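Local structure of TRAP dicarboxylate transporter-DctP subunit (Rhodobacter sphaeroides, 4PE3) at residues Ala212-Phe217 against Thr223-Ile228. The protein probably binds a small organic acid or related solute in the periplasm and delivers it to a TRAP-type transporter for uptake. Sequence-based numbering, arbitrary orientation.
Sequences ADYSVF and TGMNDI. With ZN (zinc ion), chain F; ZN (zinc ion), chain I.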
ATOM      1  N   ALA A 212       3.399  15.312   8.876  1.00  8.52           N
ATOM      2  CA  ALA A 212       2.194  14.624   8.461  1.00  9.44           C
ATOM      3  C   ALA A 212       2.434  13.426   7.600  1.00  7.76           C
ATOM      4  O   ALA A 212       3.291  13.427   6.726  1.00  8.49           O
ATOM      5  CB  ALA A 212       1.278  15.590   7.695  1.00  8.94           C
ATOM      6  N   ASP A 213       1.614  12.407   7.851  1.00  8.38           N
ATOM      7  CA  ASP A 213       1.222  11.467   6.819  1.00  9.12           C
ATOM      8  C   ASP A 213       0.361  12.210   5.816  1.00 11.23           C
ATOM      9  O   ASP A 213      -0.606  12.843   6.207  1.00 10.83           O
ATOM     10  CB  ASP A 213       0.420  10.333   7.486  1.00 10.51           C
ATOM     11  CG  ASP A 213      -0.118   9.325   6.500  1.00 14.21           C
ATOM     12  OD1 ASP A 213      -0.720   9.731   5.483  1.00 12.10           O
ATOM     13  OD2 ASP A 213       0.027   8.107   6.758  1.00 13.61           O
ATOM     14  N   TYR A 214       0.710  12.151   4.539  1.00  9.69           N
ATOM     15  CA  TYR A 214      -0.171  12.651   3.505  1.00 11.49           C
ATOM     16  C   TYR A 214      -0.182  11.584   2.412  1.00 13.01           C
ATOM     17  O   TYR A 214      -0.855  10.515   2.595  1.00 19.08           O
ATOM     18  CB  TYR A 214       0.224  14.071   3.051  1.00 10.15           C
ATOM     19  CG  TYR A 214      -0.889  14.779   2.304  1.00 10.67           C
ATOM     20  CD1 TYR A 214      -2.044  15.182   2.960  1.00 12.09           C
ATOM     21  CD2 TYR A 214      -0.795  15.011   0.943  1.00 11.44           C
ATOM     22  CE1 TYR A 214      -3.078  15.793   2.280  1.00 13.91           C
ATOM     23  CE2 TYR A 214      -1.826  15.634   0.251  1.00 13.68           C
ATOM     24  CZ  TYR A 214      -2.945  16.024   0.933  1.00 14.50           C
ATOM     25  OH  TYR A 214      -3.950  16.655   0.243  1.00 19.65           O
ATOM     26  N   SER A 215       0.630  11.750   1.376  1.00  7.40           N
ATOM     27  CA  SER A 215       0.596  10.889   0.204  1.00  7.40           C
ATOM     28  C   SER A 215       1.999  10.583  -0.342  1.00  7.01           C
ATOM     29  O   SER A 215       2.996  10.716   0.393  1.00  7.23           O
ATOM     30  CB  SER A 215      -0.284  11.548  -0.865  1.00  9.90           C
ATOM     31  OG  SER A 215      -0.516  10.727  -2.002  1.00 11.37           O
ATOM     32  N   VAL A 216       2.091  10.160  -1.598  1.00  7.53           N
ATOM     33  CA  VAL A 216       3.348   9.945  -2.262  1.00  7.01           C
ATOM     34  C   VAL A 216       4.022  11.293  -2.504  1.00  6.84           C
ATOM     35  O   VAL A 216       3.354  12.337  -2.511  1.00  6.94           O
ATOM     36  CB  VAL A 216       3.157   9.159  -3.567  1.00  7.27           C
ATOM     37  CG1 VAL A 216       2.511   7.815  -3.245  1.00  8.02           C
ATOM     38  CG2 VAL A 216       2.311   9.927  -4.584  1.00  8.61           C
ATOM     39  N   PHE A 217       5.330  11.271  -2.697  1.00  6.82           N
ATOM     40  CA  PHE A 217       6.087  12.518  -2.835  1.00  6.88           C
ATOM     41  C   PHE A 217       5.531  13.444  -3.912  1.00  7.39           C
ATOM     42  O   PHE A 217       5.460  14.669  -3.722  1.00  7.83           O
ATOM     43  CB  PHE A 217       7.576  12.263  -3.079  1.00  7.08           C
ATOM     44  CG  PHE A 217       8.446  13.483  -2.839  1.00  7.05           C
ATOM     45  CD1 PHE A 217       8.604  14.448  -3.836  1.00  9.37           C
ATOM     46  CD2 PHE A 217       9.053  13.690  -1.626  1.00  9.71           C
ATOM     47  CE1 PHE A 217       9.397  15.570  -3.612  1.00  8.74           C
ATOM     48  CE2 PHE A 217       9.848  14.812  -1.392  1.00 10.30           C
ATOM     49  CZ  PHE A 217      10.016  15.748  -2.383  1.00 10.10           C
ATOM     50  N   THR A 223       1.112  19.651  -3.872  0.52  9.14           N
ATOM     51  CA  THR A 223       0.176  20.255  -2.955  0.52  8.79           C
ATOM     52  C   THR A 223       0.799  21.465  -2.237  0.52 11.79           C
ATOM     53  O   THR A 223       0.094  22.294  -1.658  0.52 12.57           O
ATOM     54  CB  THR A 223      -0.391  19.167  -2.001  0.52 14.02           C
ATOM     55  OG1 THR A 223      -1.084  18.166  -2.780  0.52  9.92           O
ATOM     56  CG2 THR A 223      -1.352  19.753  -1.011  0.52 19.89           C
ATOM     57  N   GLY A 224       2.120  21.610  -2.340  1.00 10.97           N
ATOM     58  CA  GLY A 224       2.839  22.654  -1.640  1.00 10.80           C
ATOM     59  C   GLY A 224       3.305  22.283  -0.231  1.00 10.01           C
ATOM     60  O   GLY A 224       3.908  23.106   0.462  1.00 10.41           O
HETATM   61  N   MSE A 225       3.010  21.058   0.196  0.62 11.03           N
HETATM   62  CA  MSE A 225       3.415  20.576   1.517  0.62 10.35           C
HETATM   63  C   MSE A 225       4.911  20.789   1.780  0.62  9.12           C
HETATM   64  O   MSE A 225       5.306  21.299   2.836  0.62  8.92           O
HETATM   65  CB  MSE A 225       3.141  19.078   1.650  0.62 11.70           C
HETATM   66  CG  MSE A 225       1.701  18.661   1.598  0.62 12.57           C
HETATM   67 SE   MSE A 225       0.633  19.626   2.911  0.62 13.74          SE
HETATM   68  CE  MSE A 225      -1.074  18.818   2.506  0.62 12.66           C
ATOM     69  N   ASN A 226       5.744  20.384   0.833  1.00  8.23           N
ATOM     70  CA  ASN A 226       7.189  20.394   1.015  1.00  8.90           C
ATOM     71  C   ASN A 226       7.743  21.809   0.975  1.00  8.96           C
ATOM     72  O   ASN A 226       8.859  22.051   1.455  1.00 10.34           O
ATOM     73  CB  ASN A 226       7.861  19.546  -0.041  1.00  8.72           C
ATOM     74  CG  ASN A 226       7.472  18.077   0.055  1.00 10.24           C
ATOM     75  OD1 ASN A 226       7.167  17.567   1.128  1.00  9.43           O
ATOM     76  ND2 ASN A 226       7.490  17.407  -1.064  1.00  9.63           N
ATOM     77  N   ASP A 227       6.975  22.747   0.429  1.00  8.98           N
ATOM     78  CA  ASP A 227       7.381  24.133   0.428  1.00  9.69           C
ATOM     79  C   ASP A 227       7.191  24.766   1.810  1.00 11.11           C
ATOM     80  O   ASP A 227       8.050  25.518   2.272  1.00 14.79           O
ATOM     81  CB  ASP A 227       6.599  24.949  -0.592  1.00 10.09           C
ATOM     82  CG  ASP A 227       6.957  24.623  -2.020  1.00 14.39           C
ATOM     83  OD1 ASP A 227       7.535  23.583  -2.338  1.00 15.87           O
ATOM     84  OD2 ASP A 227       6.627  25.459  -2.876  1.00 16.17           O
ATOM     85  N   ILE A 228       6.080  24.460   2.468  1.00  9.31           N
ATOM     86  CA  ILE A 228       5.797  25.001   3.792  1.00 11.81           C
ATOM     87  C   ILE A 228       6.459  24.180   4.917  1.00 11.33           C
ATOM     88  O   ILE A 228       6.629  24.682   6.035  1.00 12.72           O
ATOM     89  CB  ILE A 228       4.278  25.158   4.040  1.00 12.74           C
ATOM     90  CG1 ILE A 228       3.558  23.828   4.033  1.00 13.63           C
ATOM     91  CG2 ILE A 228       3.672  26.105   2.989  1.00 18.88           C
ATOM     92  CD1 ILE A 228       2.111  23.932   4.487  1.00 16.85           C
TER
HETATM   93 ZN    ZN F 405      -1.059   8.552   3.924  0.86 15.23          ZN
HETATM   94 ZN    ZN I 408       5.729  27.125  -2.839  0.52 12.97          ZN
HETATM   95  O   HOH W   1      -1.049   6.659   4.829  1.00 26.91           O
HETATM   96  O   HOH W   2      -3.667  17.072  -2.363  1.00 27.48           O
HETATM   97  O   HOH W   3      -2.991   8.832   3.503  1.00 15.40           O
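A Met-aromatic contact joins Y214 to selenomethionine M225, linking the 212-217 segment, which continues from strand 211-213, to helix 225-228 in this TRAP solute-binding protein. From CB, which points toward the facing segment, M225 (in the conformer described here, one of two) places CG beside the backbone N (chi1 -65°), and a second bend at chi2 brings SE above the Y214 ring at a distance, 5.1 Å from its centroid. From there the chain extends straight to CE, which sits over the middle of the face, 3.6 Å from that centroid and 11° off the ring normal, a CH-pi contact nearest to Y214 CE1 and Y214 CZ. At the rim of the same ring, in its plane, a water bridges the hydroxyls of Y214 and T223, the latter also in one of two conformers, lying 2.7 Å from Y214 OH and donating to T223 OG1, which also bonds V219 O in helix 217-223. That helix closes at G224 in a Schellman motif with positive phi, and G224 also N-caps helix 225-228. Next to M225, N226 ND2 sits over one face of the F217 ring, offset toward the rim and 3.3 Å from F217 CZ, with amide and ring planes 33° apart; ND2 is hydrogen-bonded to Q221 OE1. The backbone of Y214 serves a metal: with D213 and E155 it binds a zinc ion, D213 OD1 at 2.0 Å and Y214 O at a longer 2.4 Å.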